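Local coordinates for protein 4-hydroxy-3-methylbut-2-enyl diphosphate reductase, apicoplast (Plasmodium falciparum, PDB 4N7B) that reduces (E)-4-hydroxy-3-methylbut-2-enyl diphosphate to isopentenyl and dimethylallyl diphosphate with an iron-sulfur cluster, the last step of the apicoplast isoprenoid precursor pathway, at residues A[459-462]-A[466-469]; A[495-498]-A[502-505]. All blocks are in the same frame, centred on the assembly; numbering follows the deposited sequence.

Interaction 1: A[459-462]-A[466-469]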
ATOM      1  N   VAL A 459     -10.563 -12.440  -8.574  1.00 27.00           N
ATOM      2  CA  VAL A 459      -9.242 -12.967  -8.857  1.00 27.85           C
ATOM      3  C   VAL A 459      -8.291 -11.801  -8.953  1.00 27.74           C
ATOM      4  O   VAL A 459      -8.654 -10.740  -9.445  1.00 30.34           O
ATOM      5  CB  VAL A 459      -9.170 -13.730 -10.220  1.00 36.96           C
ATOM      6  CG1 VAL A 459      -9.937 -15.008 -10.159  1.00 44.31           C
ATOM      7  CG2 VAL A 459      -9.695 -12.851 -11.361  1.00 39.99           C
ATOM      8  N   LEU A 460      -7.066 -12.031  -8.503  1.00 26.88           N
ATOM      9  CA  LEU A 460      -6.010 -11.056  -8.569  1.00 26.62           C
ATOM     10  C   LEU A 460      -5.073 -11.499  -9.666  1.00 29.88           C
ATOM     11  O   LEU A 460      -4.559 -12.600  -9.616  1.00 28.31           O
ATOM     12  CB  LEU A 460      -5.263 -11.028  -7.248  1.00 29.10           C
ATOM     13  CG  LEU A 460      -4.072 -10.083  -7.255  1.00 31.39           C
ATOM     14  CD1 LEU A 460      -4.559  -8.652  -7.372  1.00 29.84           C
ATOM     15  CD2 LEU A 460      -3.282 -10.276  -5.984  1.00 27.00           C
ATOM     16  N   LEU A 461      -4.859 -10.650 -10.665  1.00 33.28           N
ATOM     17  CA  LEU A 461      -4.019 -10.997 -11.801  1.00 29.63           C
ATOM     18  C   LEU A 461      -3.004  -9.889 -12.065  1.00 31.24           C
ATOM     19  O   LEU A 461      -3.354  -8.706 -12.108  1.00 25.09           O
ATOM     20  CB  LEU A 461      -4.879 -11.213 -13.055  1.00 33.42           C
ATOM     21  CG  LEU A 461      -5.900 -12.348 -12.966  1.00 28.24           C
ATOM     22  CD1 LEU A 461      -6.758 -12.358 -14.224  1.00 36.03           C
ATOM     23  CD2 LEU A 461      -5.209 -13.691 -12.762  1.00 29.88           C
ATOM     24  N   ASN A 462      -1.755 -10.283 -12.254  1.00 28.19           N
ATOM     25  CA  ASN A 462      -0.670  -9.342 -12.408  1.00 30.57           C
ATOM     26  C   ASN A 462      -0.752  -8.693 -13.786  1.00 35.43           C
ATOM     27  O   ASN A 462      -0.530  -7.485 -13.929  1.00 31.04           O
ATOM     28  CB  ASN A 462       0.671 -10.062 -12.214  1.00 37.09           C
ATOM     29  CG  ASN A 462       1.831  -9.104 -11.974  1.00 41.52           C
ATOM     30  OD1 ASN A 462       1.742  -8.175 -11.167  1.00 36.62           O
ATOM     31  ND2 ASN A 462       2.933  -9.343 -12.665  1.00 44.11           N
ATOM     32  N   ASP A 466      -1.720 -13.647 -17.469  1.00 42.32           N
ATOM     33  CA  ASP A 466      -2.035 -14.570 -16.362  1.00 41.25           C
ATOM     34  C   ASP A 466      -3.516 -14.944 -16.314  1.00 42.86           C
ATOM     35  O   ASP A 466      -3.909 -15.801 -15.538  1.00 41.97           O
ATOM     36  CB  ASP A 466      -1.666 -13.973 -14.994  1.00 44.82           C
ATOM     37  CG  ASP A 466      -0.186 -13.643 -14.859  1.00 50.30           C
ATOM     38  OD1 ASP A 466       0.672 -14.481 -15.204  1.00 51.42           O
ATOM     39  OD2 ASP A 466       0.124 -12.526 -14.395  1.00 49.62           O
ATOM     40  N   LEU A 467      -4.348 -14.294 -17.121  1.00 43.08           N
ATOM     41  CA  LEU A 467      -5.777 -14.588 -17.112  1.00 39.07           C
ATOM     42  C   LEU A 467      -6.026 -15.934 -17.782  1.00 43.06           C
ATOM     43  O   LEU A 467      -5.621 -16.161 -18.923  1.00 40.41           O
ATOM     44  CB  LEU A 467      -6.565 -13.496 -17.826  1.00 41.29           C
ATOM     45  CG  LEU A 467      -8.040 -13.761 -18.149  1.00 40.08           C
ATOM     46  CD1 LEU A 467      -8.885 -13.887 -16.888  1.00 31.31           C
ATOM     47  CD2 LEU A 467      -8.578 -12.641 -19.060  1.00 40.71           C
ATOM     48  N   ASP A 468      -6.669 -16.830 -17.043  1.00 37.00           N
ATOM     49  CA  ASP A 468      -7.188 -18.064 -17.600  1.00 38.94           C
ATOM     50  C   ASP A 468      -8.527 -17.735 -18.224  1.00 39.59           C
ATOM     51  O   ASP A 468      -9.535 -17.662 -17.516  1.00 38.00           O
ATOM     52  CB  ASP A 468      -7.382 -19.093 -16.497  1.00 39.69           C
ATOM     53  CG  ASP A 468      -8.074 -20.342 -16.985  1.00 50.78           C
ATOM     54  OD1 ASP A 468      -8.314 -20.451 -18.214  1.00 49.58           O
ATOM     55  OD2 ASP A 468      -8.360 -21.230 -16.143  1.00 55.77           O
ATOM     56  N   GLN A 469      -8.530 -17.539 -19.544  1.00 38.93           N
ATOM     57  CA  GLN A 469      -9.695 -17.028 -20.272  1.00 43.88           C
ATOM     58  C   GLN A 469     -10.926 -17.920 -20.182  1.00 43.82           C
ATOM     59  O   GLN A 469     -12.037 -17.502 -20.528  1.00 45.07           O
ATOM     60  CB  GLN A 469      -9.316 -16.758 -21.737  1.00 36.71           C
ATOM     61  CG  GLN A 469      -8.357 -15.561 -21.855  1.00 39.63           C
ATOM     62  CD  GLN A 469      -7.828 -15.314 -23.265  1.00 45.02           C
ATOM     63  OE1 GLN A 469      -8.463 -15.663 -24.260  1.00 43.93           O
ATOM     64  NE2 GLN A 469      -6.645 -14.723 -23.348  1.00 41.23           N
TER
HETATM   65  O   HOH W   1      -0.985 -13.200 -11.557  1.00 33.92           O
HETATM   66  O   HOH W   2       2.645 -11.857 -14.463  1.00 42.68           O
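Leu461 lays its branched end over the backbone where Asp466 passes into Leu467, each methyl meeting a different residue. CD1 touches Leu467 CD1 at 3.7 Å, while CD2 lies 3.7 Å from the carbonyl oxygen Asp466 O, a van der Waals contact beside the peptide. With CG anti to its own carbonyl carbon (chi1 -62°), Leu461 directs both methyls at the returning chain, and the two leucine side chains cross obliquely. Leucine suits both places because a fork of methyls can fill the angle between the end of a strand and an irregular loop without needing a polar partner.

At the turn itself the contact becomes polar and is mediated by water. No direct hydrogen bond joins the segments; instead, carboxylate oxygen Asp466 OD2 accepts from two waters. One donates to Asp466 OD2 at 2.6 Å and accepts from the amide Asn462 ND2 at 3.1 Å. The other accepts from the backbone Asn462 N and makes only a weak bond to Asp466 OD2. Between these bridges, Asn462 CB sits 3.3 Å from Asp466 OD2. The same oxygen also takes a weak hydrogen bond from Thr463 N, so Asp466 is linked to the chain just after the strand mostly through water.

The strand half of this contact belongs to 458-461, an outermost strand of the five-stranded parallel sheet, paired with 432-436. Leu460 packs against helix 442-452, whereas Leu461 packs on Phe494 and Leu467 on Leu497 of helix 488-499.

Interaction 2: A[495-498]-A[502-505]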
ATOM      1  N   VAL A 495      -8.754  -4.074 -20.471  1.00 24.23           N
ATOM      2  CA  VAL A 495      -9.867  -3.421 -21.145  1.00 25.06           C
ATOM      3  C   VAL A 495      -9.819  -3.790 -22.621  1.00 24.44           C
ATOM      4  O   VAL A 495     -10.833  -4.132 -23.218  1.00 29.51           O
ATOM      5  CB  VAL A 495      -9.794  -1.910 -20.986  1.00 22.76           C
ATOM      6  CG1 VAL A 495     -10.787  -1.228 -21.916  1.00 30.52           C
ATOM      7  CG2 VAL A 495     -10.028  -1.543 -19.534  1.00 26.22           C
ATOM      8  N   ASN A 496      -8.630  -3.746 -23.206  1.00 28.01           N
ATOM      9  CA  ASN A 496      -8.491  -4.039 -24.624  1.00 30.31           C
ATOM     10  C   ASN A 496      -8.894  -5.483 -24.964  1.00 31.23           C
ATOM     11  O   ASN A 496      -9.631  -5.729 -25.912  1.00 30.66           O
ATOM     12  CB  ASN A 496      -7.066  -3.737 -25.084  1.00 33.98           C
ATOM     13  CG  ASN A 496      -6.778  -4.278 -26.468  1.00 40.94           C
ATOM     14  OD1 ASN A 496      -7.101  -3.652 -27.476  1.00 35.99           O
ATOM     15  ND2 ASN A 496      -6.190  -5.466 -26.522  1.00 46.49           N
ATOM     16  N   LEU A 497      -8.423  -6.440 -24.180  1.00 31.89           N
ATOM     17  CA  LEU A 497      -8.772  -7.831 -24.408  1.00 28.81           C
ATOM     18  C   LEU A 497     -10.279  -8.053 -24.268  1.00 30.23           C
ATOM     19  O   LEU A 497     -10.895  -8.658 -25.126  1.00 28.97           O
ATOM     20  CB  LEU A 497      -8.028  -8.701 -23.406  1.00 29.32           C
ATOM     21  CG  LEU A 497      -8.334 -10.201 -23.446  1.00 40.91           C
ATOM     22  CD1 LEU A 497      -7.713 -10.822 -24.669  1.00 44.85           C
ATOM     23  CD2 LEU A 497      -7.871 -10.891 -22.161  1.00 37.20           C
ATOM     24  N   LEU A 498     -10.871  -7.555 -23.188  1.00 28.95           N
ATOM     25  CA  LEU A 498     -12.263  -7.888 -22.856  1.00 27.43           C
ATOM     26  C   LEU A 498     -13.340  -7.181 -23.675  1.00 32.62           C
ATOM     27  O   LEU A 498     -14.419  -7.739 -23.854  1.00 30.29           O
ATOM     28  CB  LEU A 498     -12.521  -7.642 -21.363  1.00 29.59           C
ATOM     29  CG  LEU A 498     -11.734  -8.582 -20.420  1.00 27.34           C
ATOM     30  CD1 LEU A 498     -11.906  -8.169 -18.979  1.00 27.67           C
ATOM     31  CD2 LEU A 498     -12.155 -10.030 -20.598  1.00 33.35           C
ATOM     32  N   PRO A 502     -12.710 -11.900 -29.135  1.00 42.25           N
ATOM     33  CA  PRO A 502     -14.012 -12.576 -29.171  1.00 43.59           C
ATOM     34  C   PRO A 502     -14.899 -12.376 -27.934  1.00 43.83           C
ATOM     35  O   PRO A 502     -15.911 -13.055 -27.824  1.00 46.33           O
ATOM     36  CB  PRO A 502     -13.609 -14.044 -29.244  1.00 40.47           C
ATOM     37  CG  PRO A 502     -12.359 -14.103 -28.397  1.00 44.75           C
ATOM     38  CD  PRO A 502     -11.639 -12.800 -28.668  1.00 44.52           C
ATOM     39  N   PHE A 503     -14.551 -11.470 -27.028  1.00 39.40           N
ATOM     40  CA  PHE A 503     -15.272 -11.376 -25.761  1.00 35.24           C
ATOM     41  C   PHE A 503     -16.382 -10.340 -25.789  1.00 36.30           C
ATOM     42  O   PHE A 503     -17.491 -10.606 -25.338  1.00 34.51           O
ATOM     43  CB  PHE A 503     -14.279 -11.101 -24.637  1.00 38.21           C
ATOM     44  CG  PHE A 503     -13.255 -12.193 -24.486  1.00 35.13           C
ATOM     45  CD1 PHE A 503     -13.637 -13.459 -24.077  1.00 42.09           C
ATOM     46  CD2 PHE A 503     -11.929 -11.973 -24.810  1.00 40.23           C
ATOM     47  CE1 PHE A 503     -12.712 -14.477 -23.967  1.00 43.19           C
ATOM     48  CE2 PHE A 503     -10.999 -12.997 -24.702  1.00 44.66           C
ATOM     49  CZ  PHE A 503     -11.393 -14.243 -24.278  1.00 44.48           C
ATOM     50  N   ASN A 504     -16.082  -9.167 -26.336  1.00 35.64           N
ATOM     51  CA  ASN A 504     -17.091  -8.151 -26.596  1.00 38.21           C
ATOM     52  C   ASN A 504     -17.917  -7.732 -25.382  1.00 37.05           C
ATOM     53  O   ASN A 504     -19.117  -7.512 -25.505  1.00 33.15           O
ATOM     54  CB  ASN A 504     -18.022  -8.609 -27.711  1.00 38.15           C
ATOM     55  CG  ASN A 504     -17.308  -8.773 -29.025  1.00 42.79           C
ATOM     56  OD1 ASN A 504     -16.555  -7.893 -29.451  1.00 49.12           O
ATOM     57  ND2 ASN A 504     -17.538  -9.902 -29.686  1.00 50.26           N
ATOM     58  N   TYR A 505     -17.276  -7.599 -24.223  1.00 28.67           N
ATOM     59  CA  TYR A 505     -17.924  -6.957 -23.095  1.00 28.10           C
ATOM     60  C   TYR A 505     -18.098  -5.479 -23.445  1.00 33.69           C
ATOM     61  O   TYR A 505     -17.156  -4.837 -23.907  1.00 31.30           O
ATOM     62  CB  TYR A 505     -17.090  -7.108 -21.815  1.00 25.45           C
ATOM     63  CG  TYR A 505     -17.069  -8.542 -21.255  1.00 30.99           C
ATOM     64  CD1 TYR A 505     -16.101  -9.461 -21.654  1.00 27.98           C
ATOM     65  CD2 TYR A 505     -18.023  -8.963 -20.352  1.00 26.72           C
ATOM     66  CE1 TYR A 505     -16.092 -10.776 -21.169  1.00 31.84           C
ATOM     67  CE2 TYR A 505     -18.024 -10.282 -19.858  1.00 36.54           C
ATOM     68  CZ  TYR A 505     -17.057 -11.175 -20.266  1.00 32.30           C
ATOM     69  OH  TYR A 505     -17.056 -12.468 -19.769  1.00 35.64           O
TER
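Leu498, Phe503 and Tyr505 carry this helix-to-strand connection of a parallel alpha/beta domain, in which helix 488-499 ends and the chain turns back to enter strand 506-511. Leu498 is the hub. Its carbonyl oxygen accepts a hydrogen bond from the backbone Tyr505 N at 2.9 Å, with an N-H...O angle of 154°. This bond satisfies a carbonyl near the end of the helix and ties the residue just before strand 506-511 to it.

The two aromatic residues pack on different parts of the helix end. Tyr505 turns its ring edge to the carbonyl oxygen Leu498 O, in plane and 3.3 Å from CD1, and its CD1 and CE1 also meet the side chain at Leu498 CB and CD2. The ring offers apolar carbons to the buried leucine, while the hydroxyl bonds to Val475 O beyond the largely apolar part of the contact. Lys220 adds a cation-pi interaction with the same ring.

Phe503, whose CG stands anti to its carbonyl carbon (chi1 -61°), turns its ring across the Leu497 side chain at a slant and places CE2 3.9 Å from Leu497 CD1. A flat apolar ring suits this site: Pro502, preceded by a cis peptide bond, lays CG over the centre of one face, 4.0 Å above its plane, while a ring carbon takes the leucine methyl. At the ring's edge, near its plane, Phe503 CD2 meets the carbonyl oxygen Leu497 O at 3.5 Å.

Overall arrangement
Interactions 1 and 2 follow one another along the chain, with centres about 14 Å apart, and meet beside the end of helix 488-499. Leu467 CD2 of interaction 1 packs 3.6 Å from Leu497 CD2 of interaction 2, and Gln469 OE1 lies 3.3 Å from Phe503 CZ. Leu472 continues this seam, touching Leu467, Leu498 and Phe503. The two contacts differ in their relation to the active site. In interaction 1, the Asn462 side chain is about 8 Å from those of Ser441 and Ser485, residues inferred by similarity to bind substrate, whereas interaction 2 lies away from the annotated sites, its centre about 29 Å from that of the chain against 20 Å for interaction 1.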